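Local coordinates for protein sulfatase (Bacteroides fragilis CAG:558, PDB 6USS) that probably hydrolyses aryl sulfate esters as a calcium-dependent sulfatase of the gut microbiome, at residues N130-C135 against N139-F144; S94-T99 against Y179-E184; A150-D155 against Y396-P401. The protein carries 1 engineered substitution. All coordinates share one frame; numbering follows the deposited sequence.

Contact 1: residues N130-C135 against N139-F144; sequences NVNGVC and NIDHTF
Asn132 lays its CB against CG2 of Thr143, 3.5 Å away, where a type I beta turn from Asn130 to Gly133 leads into a small two-stranded parallel sheet. Strand 133-135 pairs there with strand 143-145. Three backbone hydrogen bonds cross between the segments, one of them weak. Phe144 N donates to Gly133 O at 3.1 Å, nearly straight (162°) and in the carbonyl plane. Cys135 N reaches Phe144 O in the weak bond, so Phe144 is gripped through both its N-H and its carbonyl. Before the strands, Asn132 N donates to His142 O. That bond is bent (143°), and the donor is tilted from the carbonyl plane.

The side chains fill in around this short pairing. Val131 CG2 lies alongside His142 CB, 3.9 Å from it, and the two side chains point the same way. Cys135 SG lies 3.6 Å from Thr143 OG1 and 3.9 Å from Ile140 CG1. The Thr143 hydroxyl sits between the backbone N and the carbonyl carbon (chi1 65°), which lets OG1 donate back to Ile140 O (2.7 Å). Val134 packs on helix 88-97 and Phe144 on helix 101-104, so the small sheet lies against these helices. Asn130 ND2 bonds His104 O, and Asn132 OD1 takes the N-H of Gly114. The His142 ring is held at both nitrogens, NE2 by Asp128 and ND1 by Asp141 OD1, which lies in the ring plane. A water bridges Asn132 ND2, from which it accepts, and Asp141 OD2, to which it donates, each at 2.9 Å.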
ATOM      1  N   ASN A 130       6.538   4.290  24.140  1.00 17.98           N
ATOM      2  CA  ASN A 130       5.787   3.618  23.075  1.00 21.10           C
ATOM      3  C   ASN A 130       6.704   2.723  22.236  1.00 19.02           C
ATOM      4  O   ASN A 130       6.980   2.984  21.063  1.00 22.47           O
ATOM      5  CB  ASN A 130       5.069   4.643  22.207  1.00 17.64           C
ATOM      6  CG  ASN A 130       3.755   5.089  22.811  1.00 18.83           C
ATOM      7  OD1 ASN A 130       3.089   4.315  23.487  1.00 16.23           O
ATOM      8  ND2 ASN A 130       3.372   6.338  22.569  1.00 21.00           N
ATOM      9  N   VAL A 131       7.122   1.612  22.852  1.00 17.46           N
ATOM     10  CA  VAL A 131       8.086   0.670  22.285  1.00 16.62           C
ATOM     11  C   VAL A 131       7.632   0.168  20.923  1.00 22.13           C
ATOM     12  O   VAL A 131       8.440  -0.361  20.155  1.00 21.26           O
ATOM     13  CB  VAL A 131       8.311  -0.533  23.219  1.00 19.81           C
ATOM     14  CG1 VAL A 131       8.984  -0.097  24.505  1.00 16.85           C
ATOM     15  CG2 VAL A 131       6.978  -1.235  23.502  1.00 14.47           C
ATOM     16  N   ASN A 132       6.340   0.299  20.620  1.00 21.52           N
ATOM     17  CA  ASN A 132       5.818  -0.255  19.384  1.00 18.85           C
ATOM     18  C   ASN A 132       5.744   0.757  18.257  1.00 25.26           C
ATOM     19  O   ASN A 132       5.413   0.368  17.126  1.00 22.67           O
ATOM     20  CB  ASN A 132       4.431  -0.859  19.609  1.00 22.31           C
ATOM     21  CG  ASN A 132       4.486  -2.238  20.249  1.00 21.14           C
ATOM     22  OD1 ASN A 132       5.560  -2.851  20.379  1.00 17.76           O
ATOM     23  ND2 ASN A 132       3.326  -2.727  20.673  1.00 24.66           N
ATOM     24  N   GLY A 133       6.028   2.040  18.525  1.00 17.71           N
ATOM     25  CA  GLY A 133       6.223   2.988  17.440  1.00 15.14           C
ATOM     26  C   GLY A 133       4.987   3.789  17.099  1.00 21.08           C
ATOM     27  O   GLY A 133       4.234   4.189  17.990  1.00 26.72           O
ATOM     28  N   VAL A 134       4.750   4.039  15.819  1.00 17.99           N
ATOM     29  CA  VAL A 134       3.550   4.755  15.412  1.00 19.77           C
ATOM     30  C   VAL A 134       2.786   3.900  14.409  1.00 22.13           C
ATOM     31  O   VAL A 134       3.342   3.016  13.754  1.00 22.71           O
ATOM     32  CB  VAL A 134       3.875   6.134  14.809  1.00 20.08           C
ATOM     33  CG1 VAL A 134       4.759   6.936  15.770  1.00 12.54           C
ATOM     34  CG2 VAL A 134       4.531   5.969  13.424  1.00 16.14           C
ATOM     35  N   CYS A 135       1.492   4.181  14.292  1.00 19.06           N
ATOM     36  CA  CYS A 135       0.645   3.600  13.263  1.00 14.48           C
ATOM     37  C   CYS A 135      -0.523   4.558  13.049  1.00 20.52           C
ATOM     38  O   CYS A 135      -0.650   5.579  13.737  1.00 16.16           O
ATOM     39  CB  CYS A 135       0.187   2.198  13.660  1.00 18.40           C
ATOM     40  SG  CYS A 135      -0.825   2.180  15.173  1.00 24.97           S
ATOM     41  N   ASN A 139      -6.035   1.651  19.238  1.00 20.84           N
ATOM     42  CA  ASN A 139      -6.083   0.437  20.062  1.00 20.50           C
ATOM     43  C   ASN A 139      -4.919  -0.508  19.772  1.00 21.35           C
ATOM     44  O   ASN A 139      -5.045  -1.727  19.922  1.00 22.34           O
ATOM     45  CB  ASN A 139      -7.413  -0.308  19.893  1.00 20.48           C
ATOM     46  CG  ASN A 139      -8.627   0.585  20.146  1.00 28.41           C
ATOM     47  OD1 ASN A 139      -8.669   1.339  21.121  1.00 33.27           O
ATOM     48  ND2 ASN A 139      -9.618   0.505  19.263  1.00 25.77           N
ATOM     49  N   ILE A 140      -3.780   0.023  19.352  1.00 21.07           N
ATOM     50  CA  ILE A 140      -2.573  -0.781  19.189  1.00 24.70           C
ATOM     51  C   ILE A 140      -1.651  -0.506  20.369  1.00 25.12           C
ATOM     52  O   ILE A 140      -1.141   0.613  20.524  1.00 23.16           O
ATOM     53  CB  ILE A 140      -1.876  -0.501  17.854  1.00 22.41           C
ATOM     54  CG1 ILE A 140      -2.850  -0.769  16.706  1.00 25.19           C
ATOM     55  CG2 ILE A 140      -0.704  -1.424  17.715  1.00 16.66           C
ATOM     56  CD1 ILE A 140      -3.409  -2.173  16.697  1.00 16.96           C
ATOM     57  N   ASP A 141      -1.402  -1.560  21.157  1.00 27.56           N
ATOM     58  CA  ASP A 141      -0.901  -1.541  22.532  1.00 27.23           C
ATOM     59  C   ASP A 141      -0.014  -0.352  22.883  1.00 31.69           C
ATOM     60  O   ASP A 141      -0.451   0.537  23.626  1.00 45.74           O
ATOM     61  CB  ASP A 141      -0.146  -2.842  22.848  1.00 24.49           C
ATOM     62  CG  ASP A 141       0.545  -2.799  24.208  1.00 27.82           C
ATOM     63  OD1 ASP A 141      -0.100  -2.316  25.168  1.00 27.60           O
ATOM     64  OD2 ASP A 141       1.722  -3.234  24.320  1.00 23.30           O
ATOM     65  N   HIS A 142       1.228  -0.318  22.406  1.00 25.93           N
ATOM     66  CA  HIS A 142       2.104   0.749  22.892  1.00 23.43           C
ATOM     67  C   HIS A 142       2.531   1.618  21.721  1.00 27.50           C
ATOM     68  O   HIS A 142       3.726   1.719  21.413  1.00 20.02           O
ATOM     69  CB  HIS A 142       3.328   0.185  23.623  1.00 20.81           C
ATOM     70  CG  HIS A 142       3.164   0.066  25.111  1.00 26.79           C
ATOM     71  ND1 HIS A 142       2.209  -0.737  25.699  1.00 27.30           N
ATOM     72  CD2 HIS A 142       3.862   0.628  26.132  1.00 25.11           C
ATOM     73  CE1 HIS A 142       2.315  -0.651  27.016  1.00 22.57           C
ATOM     74  NE2 HIS A 142       3.306   0.173  27.305  1.00 18.53           N
ATOM     75  N   THR A 143       1.550   2.231  21.056  1.00 24.00           N
ATOM     76  CA  THR A 143       1.786   3.045  19.877  1.00 23.89           C
ATOM     77  C   THR A 143       1.204   4.435  20.067  1.00 23.22           C
ATOM     78  O   THR A 143       0.280   4.634  20.862  1.00 19.73           O
ATOM     79  CB  THR A 143       1.165   2.414  18.620  1.00 27.45           C
ATOM     80  OG1 THR A 143      -0.265   2.395  18.749  1.00 20.57           O
ATOM     81  CG2 THR A 143       1.699   0.999  18.414  1.00 22.69           C
ATOM     82  N   PHE A 144       1.756   5.390  19.319  1.00 18.18           N
ATOM     83  CA  PHE A 144       1.138   6.693  19.123  1.00 19.04           C
ATOM     84  C   PHE A 144       0.373   6.657  17.804  1.00 21.11           C
ATOM     85  O   PHE A 144       0.972   6.432  16.740  1.00 20.53           O
ATOM     86  CB  PHE A 144       2.182   7.809  19.120  1.00 22.16           C
ATOM     87  CG  PHE A 144       1.588   9.183  19.022  1.00 22.43           C
ATOM     88  CD1 PHE A 144       1.098   9.818  20.147  1.00 18.80           C
ATOM     89  CD2 PHE A 144       1.507   9.834  17.799  1.00 23.73           C
ATOM     90  CE1 PHE A 144       0.529  11.079  20.060  1.00 22.34           C
ATOM     91  CE2 PHE A 144       0.950  11.105  17.707  1.00 24.82           C
ATOM     92  CZ  PHE A 144       0.462  11.730  18.841  1.00 18.90           C
TER
HETATM   93  O   HOH W   1       2.735  -5.030  22.323  1.00 24.08           O

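Contact 2: residues S94-T99 against Y179-E184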
ATOM      1  N   SER A  94       8.721  11.481  14.429  1.00 16.31           N
ATOM      2  CA  SER A  94       8.365  12.890  14.380  1.00 16.49           C
ATOM      3  C   SER A  94       8.190  13.369  12.943  1.00 21.66           C
ATOM      4  O   SER A  94       7.279  14.157  12.651  1.00 17.72           O
ATOM      5  CB  SER A  94       9.427  13.717  15.103  1.00 18.64           C
ATOM      6  OG  SER A  94       9.359  13.507  16.514  1.00 16.88           O
ATOM      7  N   LEU A  95       9.069  12.920  12.036  1.00 17.39           N
ATOM      8  CA  LEU A  95       8.955  13.270  10.627  1.00 12.71           C
ATOM      9  C   LEU A  95       7.618  12.822  10.058  1.00 22.11           C
ATOM     10  O   LEU A  95       6.903  13.601   9.411  1.00 17.89           O
ATOM     11  CB  LEU A  95      10.087  12.620   9.835  1.00 16.85           C
ATOM     12  CG  LEU A  95       9.822  12.538   8.327  1.00 14.07           C
ATOM     13  CD1 LEU A  95      10.031  13.889   7.668  1.00 10.54           C
ATOM     14  CD2 LEU A  95      10.686  11.475   7.688  1.00 12.29           C
ATOM     15  N   ILE A  96       7.268  11.556  10.303  1.00 19.08           N
ATOM     16  CA  ILE A  96       6.093  10.946   9.694  1.00 19.83           C
ATOM     17  C   ILE A  96       4.786  11.392  10.360  1.00 24.33           C
ATOM     18  O   ILE A  96       3.717  11.304   9.734  1.00 20.82           O
ATOM     19  CB  ILE A  96       6.281   9.416   9.720  1.00 16.35           C
ATOM     20  CG1 ILE A  96       5.649   8.782   8.478  1.00 18.69           C
ATOM     21  CG2 ILE A  96       5.721   8.818  10.999  1.00 14.73           C
ATOM     22  CD1 ILE A  96       6.378   9.108   7.180  1.00 10.38           C
ATOM     23  N   THR A  97       4.844  11.903  11.593  1.00 18.14           N
ATOM     24  CA  THR A  97       3.650  12.306  12.313  1.00 17.31           C
ATOM     25  C   THR A  97       3.574  13.796  12.595  1.00 18.68           C
ATOM     26  O   THR A  97       2.549  14.250  13.107  1.00 23.36           O
ATOM     27  CB  THR A  97       3.541  11.572  13.666  1.00 23.56           C
ATOM     28  OG1 THR A  97       4.585  12.024  14.546  1.00 19.76           O
ATOM     29  CG2 THR A  97       3.609  10.045  13.508  1.00 16.06           C
ATOM     30  N   GLY A  98       4.630  14.565  12.327  1.00 20.85           N
ATOM     31  CA  GLY A  98       4.585  15.991  12.614  1.00 18.60           C
ATOM     32  C   GLY A  98       4.503  16.337  14.080  1.00 17.40           C
ATOM     33  O   GLY A  98       4.147  17.465  14.428  1.00 19.53           O
ATOM     34  N   THR A  99       4.856  15.390  14.938  1.00 16.65           N
ATOM     35  CA  THR A  99       4.722  15.468  16.382  1.00 17.60           C
ATOM     36  C   THR A  99       6.115  15.566  16.985  1.00 18.72           C
ATOM     37  O   THR A  99       7.048  14.916  16.501  1.00 20.23           O
ATOM     38  CB  THR A  99       3.969  14.219  16.893  1.00 21.65           C
ATOM     39  OG1 THR A  99       2.550  14.392  16.718  1.00 18.08           O
ATOM     40  CG2 THR A  99       4.245  13.942  18.327  1.00 22.55           C
ATOM     41  N   TYR A 179       3.505   0.408   3.531  1.00 18.57           N
ATOM     42  CA  TYR A 179       2.170   0.459   2.933  1.00 17.78           C
ATOM     43  C   TYR A 179       1.127   0.936   3.938  1.00 22.16           C
ATOM     44  O   TYR A 179       0.271   1.764   3.603  1.00 21.01           O
ATOM     45  CB  TYR A 179       1.761  -0.916   2.407  1.00 17.38           C
ATOM     46  CG  TYR A 179       2.679  -1.511   1.381  1.00 17.18           C
ATOM     47  CD1 TYR A 179       2.805  -0.932   0.111  1.00 15.90           C
ATOM     48  CD2 TYR A 179       3.403  -2.664   1.666  1.00 14.55           C
ATOM     49  CE1 TYR A 179       3.638  -1.480  -0.846  1.00 15.07           C
ATOM     50  CE2 TYR A 179       4.258  -3.224   0.718  1.00 16.17           C
ATOM     51  CZ  TYR A 179       4.367  -2.627  -0.539  1.00 20.67           C
ATOM     52  OH  TYR A 179       5.200  -3.170  -1.495  1.00 19.51           O
ATOM     53  N   HIS A 180       1.160   0.400   5.170  1.00 17.72           N
ATOM     54  CA  HIS A 180       0.223   0.864   6.192  1.00 19.31           C
ATOM     55  C   HIS A 180       0.332   2.364   6.419  1.00 21.63           C
ATOM     56  O   HIS A 180      -0.677   3.026   6.698  1.00 20.29           O
ATOM     57  CB  HIS A 180       0.453   0.151   7.526  1.00 16.34           C
ATOM     58  CG  HIS A 180      -0.329   0.750   8.652  1.00 19.18           C
ATOM     59  ND1 HIS A 180      -1.666   0.476   8.856  1.00 21.63           N
ATOM     60  CD2 HIS A 180       0.023   1.641   9.608  1.00 16.82           C
ATOM     61  CE1 HIS A 180      -2.099   1.165   9.899  1.00 20.64           C
ATOM     62  NE2 HIS A 180      -1.093   1.876  10.375  1.00 18.81           N
ATOM     63  N   MET A 181       1.550   2.910   6.316  1.00 19.40           N
ATOM     64  CA  MET A 181       1.814   4.316   6.586  1.00 19.02           C
ATOM     65  C   MET A 181       1.505   5.220   5.400  1.00 17.68           C
ATOM     66  O   MET A 181       1.740   6.426   5.485  1.00 19.36           O
ATOM     67  CB  MET A 181       3.272   4.493   7.028  1.00 15.66           C
ATOM     68  CG  MET A 181       3.580   3.788   8.351  1.00 16.14           C
ATOM     69  SD  MET A 181       2.543   4.414   9.703  1.00 21.14           S
ATOM     70  CE  MET A 181       3.261   6.043   9.990  1.00 11.59           C
ATOM     71  N   GLY A 182       0.978   4.692   4.304  1.00 18.18           N
ATOM     72  CA  GLY A 182       0.579   5.530   3.192  1.00 20.26           C
ATOM     73  C   GLY A 182       1.489   5.533   1.978  1.00 17.18           C
ATOM     74  O   GLY A 182       1.271   6.344   1.080  1.00 19.06           O
ATOM     75  N   PHE A 183       2.491   4.659   1.912  1.00 20.19           N
ATOM     76  CA  PHE A 183       3.319   4.524   0.717  1.00 20.07           C
ATOM     77  C   PHE A 183       2.714   3.492  -0.240  1.00 20.42           C
ATOM     78  O   PHE A 183       2.354   2.378   0.167  1.00 20.55           O
ATOM     79  CB  PHE A 183       4.754   4.132   1.098  1.00 19.13           C
ATOM     80  CG  PHE A 183       5.535   5.239   1.770  1.00 16.92           C
ATOM     81  CD1 PHE A 183       6.216   6.194   1.010  1.00 17.26           C
ATOM     82  CD2 PHE A 183       5.592   5.321   3.162  1.00 14.90           C
ATOM     83  CE1 PHE A 183       6.949   7.223   1.624  1.00 17.16           C
ATOM     84  CE2 PHE A 183       6.317   6.342   3.797  1.00 15.60           C
ATOM     85  CZ  PHE A 183       6.995   7.302   3.024  1.00 15.12           C
ATOM     86  N   GLU A 184       2.584   3.871  -1.513  1.00 19.15           N
ATOM     87  CA  GLU A 184       2.060   2.939  -2.503  1.00 16.61           C
ATOM     88  C   GLU A 184       3.109   1.946  -2.979  1.00 15.44           C
ATOM     89  O   GLU A 184       2.747   0.858  -3.446  1.00 13.25           O
ATOM     90  CB  GLU A 184       1.494   3.713  -3.684  1.00 19.67           C
ATOM     91  CG  GLU A 184       0.329   4.622  -3.314  1.00 17.56           C
ATOM     92  CD  GLU A 184      -0.117   5.475  -4.484  1.00 19.45           C
ATOM     93  OE1 GLU A 184       0.761   6.019  -5.191  1.00 26.53           O
ATOM     94  OE2 GLU A 184      -1.341   5.589  -4.710  1.00 19.05           O
TER
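The C-terminal end of helix 88-97, the helix that begins at the engineered Cys88 of the calcium site, meets a type I beta turn at Tyr179-Gly182 in the sulfatase fold. The turn lies in the loop between strands 159-164 and 185-187. This is a small, fully buried apolar contact, with no hydrogen bond between the two segments. The side chain of Ile96 lies about 11 Å from that of the calcium ligand Asp322.

Ile96 supplies the whole helix side. Its CG2 and CG1 both touch the terminal methyl of Met181, CE lying 3.8 Å from CG2 and 3.9 Å from CG1. The two side chains cross obliquely. Met181 is bent at chi2 (-60°) and chi3 (-73°), and the fold of the chain brings CE, rather than the sulfur, onto the isoleucine. Further out, Ile96 CD1 approaches the Phe183 ring, a looser touch than the methionine one. Val134 of strand 133-135 packs on both Ile96 and Met181.

Polar bonds hold each segment. Thr97 OG1 bonds Cys93 O one turn back, and Gly98, with positive phi (66°), ends the helix. In the turn, Gly182 N donates to Tyr179 O at 3.1 Å. The same turn reaches the dimer interface. There Tyr179 stacks on Tyr179 of the second subunit, and His180 ND1 hydrogen-bonds Glu184 OE1 of that subunit.

Contact 3: residues A150-D155 against Y396-P401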
ATOM      1  N   ALA A 150       2.620  10.476   4.573  1.00 19.33           N
ATOM      2  CA  ALA A 150       2.479   9.867   3.252  1.00 18.86           C
ATOM      3  C   ALA A 150       1.022   9.619   2.891  1.00 21.85           C
ATOM      4  O   ALA A 150       0.671   9.638   1.703  1.00 24.35           O
ATOM      5  CB  ALA A 150       3.256   8.550   3.181  1.00 19.60           C
ATOM      6  N   GLU A 151       0.175   9.352   3.892  1.00 22.33           N
ATOM      7  CA  GLU A 151      -1.258   9.209   3.648  1.00 18.10           C
ATOM      8  C   GLU A 151      -1.854  10.502   3.103  1.00 19.36           C
ATOM      9  O   GLU A 151      -2.686  10.475   2.188  1.00 22.57           O
ATOM     10  CB  GLU A 151      -1.968   8.796   4.940  1.00 19.47           C
ATOM     11  CG  GLU A 151      -3.388   8.243   4.749  1.00 23.08           C
ATOM     12  CD  GLU A 151      -3.406   6.877   4.038  1.00 22.98           C
ATOM     13  OE1 GLU A 151      -2.546   6.022   4.362  1.00 21.59           O
ATOM     14  OE2 GLU A 151      -4.283   6.662   3.162  1.00 24.53           O
ATOM     15  N   ILE A 152      -1.436  11.647   3.645  1.00 16.60           N
ATOM     16  CA  ILE A 152      -2.019  12.917   3.224  1.00 19.65           C
ATOM     17  C   ILE A 152      -1.564  13.274   1.815  1.00 21.20           C
ATOM     18  O   ILE A 152      -2.360  13.747   0.989  1.00 17.21           O
ATOM     19  CB  ILE A 152      -1.671  14.023   4.234  1.00 16.51           C
ATOM     20  CG1 ILE A 152      -2.215  13.680   5.620  1.00 15.90           C
ATOM     21  CG2 ILE A 152      -2.268  15.328   3.797  1.00 19.98           C
ATOM     22  CD1 ILE A 152      -1.824  14.711   6.646  1.00 17.66           C
ATOM     23  N   LEU A 153      -0.276  13.054   1.523  1.00 19.58           N
ATOM     24  CA  LEU A 153       0.213  13.196   0.157  1.00 20.88           C
ATOM     25  C   LEU A 153      -0.522  12.245  -0.784  1.00 19.54           C
ATOM     26  O   LEU A 153      -1.012  12.661  -1.839  1.00 20.41           O
ATOM     27  CB  LEU A 153       1.727  12.952   0.111  1.00 17.55           C
ATOM     28  CG  LEU A 153       2.605  13.998   0.805  1.00 14.01           C
ATOM     29  CD1 LEU A 153       4.063  13.570   0.848  1.00 18.11           C
ATOM     30  CD2 LEU A 153       2.472  15.323   0.104  1.00 17.39           C
ATOM     31  N   LYS A 154      -0.617  10.963  -0.407  1.00 21.42           N
ATOM     32  CA  LYS A 154      -1.314   9.976  -1.233  1.00 22.41           C
ATOM     33  C   LYS A 154      -2.758  10.400  -1.490  1.00 23.05           C
ATOM     34  O   LYS A 154      -3.206  10.458  -2.643  1.00 21.38           O
ATOM     35  CB  LYS A 154      -1.253   8.601  -0.558  1.00 22.91           C
ATOM     36  CG  LYS A 154      -1.844   7.414  -1.344  1.00 19.89           C
ATOM     37  CD  LYS A 154      -2.175   6.233  -0.388  1.00 19.56           C
ATOM     38  CE  LYS A 154      -3.540   5.573  -0.723  1.00 32.60           C
ATOM     39  NZ  LYS A 154      -3.727   5.225  -2.220  1.00 28.35           N
ATOM     40  N   ASP A 155      -3.485  10.755  -0.427  1.00 22.24           N
ATOM     41  CA  ASP A 155      -4.890  11.119  -0.562  1.00 19.10           C
ATOM     42  C   ASP A 155      -5.090  12.418  -1.330  1.00 21.21           C
ATOM     43  O   ASP A 155      -6.206  12.687  -1.790  1.00 21.23           O
ATOM     44  CB  ASP A 155      -5.540  11.223   0.819  1.00 20.34           C
ATOM     45  CG  ASP A 155      -5.536   9.883   1.593  1.00 27.63           C
ATOM     46  OD1 ASP A 155      -5.507   8.778   0.981  1.00 27.07           O
ATOM     47  OD2 ASP A 155      -5.563   9.948   2.842  1.00 30.22           O
ATOM     48  N   TYR A 396      -5.954  20.217   5.381  1.00 21.88           N
ATOM     49  CA  TYR A 396      -5.951  18.827   5.813  1.00 20.72           C
ATOM     50  C   TYR A 396      -6.306  18.764   7.289  1.00 22.99           C
ATOM     51  O   TYR A 396      -6.200  19.757   8.017  1.00 18.85           O
ATOM     52  CB  TYR A 396      -4.595  18.150   5.562  1.00 17.49           C
ATOM     53  CG  TYR A 396      -3.384  18.870   6.133  1.00 20.52           C
ATOM     54  CD1 TYR A 396      -2.722  19.835   5.379  1.00 21.14           C
ATOM     55  CD2 TYR A 396      -2.877  18.559   7.393  1.00 18.26           C
ATOM     56  CE1 TYR A 396      -1.617  20.485   5.858  1.00 17.89           C
ATOM     57  CE2 TYR A 396      -1.752  19.212   7.887  1.00 18.52           C
ATOM     58  CZ  TYR A 396      -1.129  20.177   7.102  1.00 21.09           C
ATOM     59  OH  TYR A 396      -0.018  20.854   7.529  1.00 18.23           O
ATOM     60  N   LYS A 397      -6.730  17.571   7.710  1.00 23.08           N
ATOM     61  CA  LYS A 397      -7.035  17.247   9.092  1.00 22.30           C
ATOM     62  C   LYS A 397      -6.190  16.059   9.537  1.00 26.00           C
ATOM     63  O   LYS A 397      -5.840  15.188   8.734  1.00 25.07           O
ATOM     64  CB  LYS A 397      -8.506  16.889   9.264  1.00 25.27           C
ATOM     65  CG  LYS A 397      -9.482  17.826   8.588  1.00 31.86           C
ATOM     66  CD  LYS A 397     -10.548  18.247   9.590  1.00 44.80           C
ATOM     67  CE  LYS A 397     -11.109  19.619   9.290  1.00 52.71           C
ATOM     68  NZ  LYS A 397     -11.678  20.255  10.508  1.00 42.38           N
ATOM     69  N   THR A 398      -5.895  16.009  10.833  1.00 20.19           N
ATOM     70  CA  THR A 398      -5.068  14.964  11.411  1.00 17.49           C
ATOM     71  C   THR A 398      -5.697  14.511  12.721  1.00 21.07           C
ATOM     72  O   THR A 398      -6.339  15.305  13.409  1.00 19.18           O
ATOM     73  CB  THR A 398      -3.645  15.486  11.661  1.00 21.62           C
ATOM     74  OG1 THR A 398      -3.728  16.753  12.324  1.00 23.68           O
ATOM     75  CG2 THR A 398      -2.896  15.694  10.350  1.00 24.35           C
ATOM     76  N   VAL A 399      -5.511  13.230  13.075  1.00 21.66           N
ATOM     77  CA  VAL A 399      -6.003  12.781  14.381  1.00 18.19           C
ATOM     78  C   VAL A 399      -5.172  13.371  15.510  1.00 18.47           C
ATOM     79  O   VAL A 399      -5.687  13.590  16.612  1.00 24.42           O
ATOM     80  CB  VAL A 399      -6.045  11.239  14.489  1.00 25.46           C
ATOM     81  CG1 VAL A 399      -7.016  10.637  13.456  1.00 13.62           C
ATOM     82  CG2 VAL A 399      -4.645  10.627  14.366  1.00 19.47           C
ATOM     83  N   GLN A 400      -3.889  13.630  15.272  1.00 16.21           N
ATOM     84  CA  GLN A 400      -2.973  14.098  16.298  1.00 16.53           C
ATOM     85  C   GLN A 400      -2.641  15.570  16.082  1.00 18.25           C
ATOM     86  O   GLN A 400      -2.673  16.051  14.942  1.00 17.86           O
ATOM     87  CB  GLN A 400      -1.664  13.292  16.279  1.00 18.13           C
ATOM     88  CG  GLN A 400      -0.680  13.698  15.170  1.00 17.66           C
ATOM     89  CD  GLN A 400      -1.145  13.294  13.760  1.00 18.93           C
ATOM     90  OE1 GLN A 400      -2.279  12.843  13.561  1.00 17.29           O
ATOM     91  NE2 GLN A 400      -0.256  13.440  12.785  1.00 14.18           N
ATOM     92  N   PRO A 401      -2.301  16.305  17.145  1.00 17.75           N
ATOM     93  CA  PRO A 401      -1.824  17.685  16.964  1.00 19.57           C
ATOM     94  C   PRO A 401      -0.523  17.708  16.182  1.00 19.86           C
ATOM     95  O   PRO A 401       0.268  16.766  16.235  1.00 19.24           O
ATOM     96  CB  PRO A 401      -1.603  18.188  18.397  1.00 13.98           C
ATOM     97  CG  PRO A 401      -2.241  17.186  19.282  1.00 15.14           C
ATOM     98  CD  PRO A 401      -2.209  15.878  18.547  1.00 14.27           C
TER
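Apolar contact alone joins Ile152 of helix 149-155 to the loop that follows helix 383-390, in the sulfatase fold, away from the calcium site. Ile152 points its CB toward the loop. CG1 is anti to the carbonyl carbon (chi1 -60°), and the extended chi2 (177°) carries CD1 outward between two residues. There CD1 meets Tyr396 CD2 at 4.1 Å and Thr398 CG2 at 4.0 Å. The isoleucine crosses both side chains at about a right angle. Its other branch, CG2, rests near Tyr396 CB. Tyr384 of helix 383-390 packs on Ile152 and Thr398 as well.

Hydrogen bonds run within each segment and to neighbours, and none joins the two. Within the helix, Asp155 N donates to Glu151 O at 2.7 Å, an i to i+4 bond. In the loop, the amide of Gln400 is satisfied at both ends: OE1 takes the N-H of Thr147, and NE2 donates to Thr97 O.

Charged groups lie on the helix. Glu151 OE1 accepts from Gln136 NE2 and also forms a salt bridge with NZ of Lys154 of the second subunit.

Contact 1 is nested inside the chain loop closed by contact 2, with their centres 13 Å apart. Contact 3 opens after contact 1 and alternates with contact 2 along the chain, their centres 9 Å apart. Strand 143-145 of contact 1 runs on towards helix 149-155 of contact 3. Cys135 CB packs against His180 NE2, joining the small sheet to contact 2. Phe144 reaches Gln400 with its ring, joining it to contact 3. The three contacts group helix 88-97, which starts at the calcium site, with the two-strand sheet, helix 149-155 and the loops at 179-184 and 396-401, next to the second subunit, which all three touch.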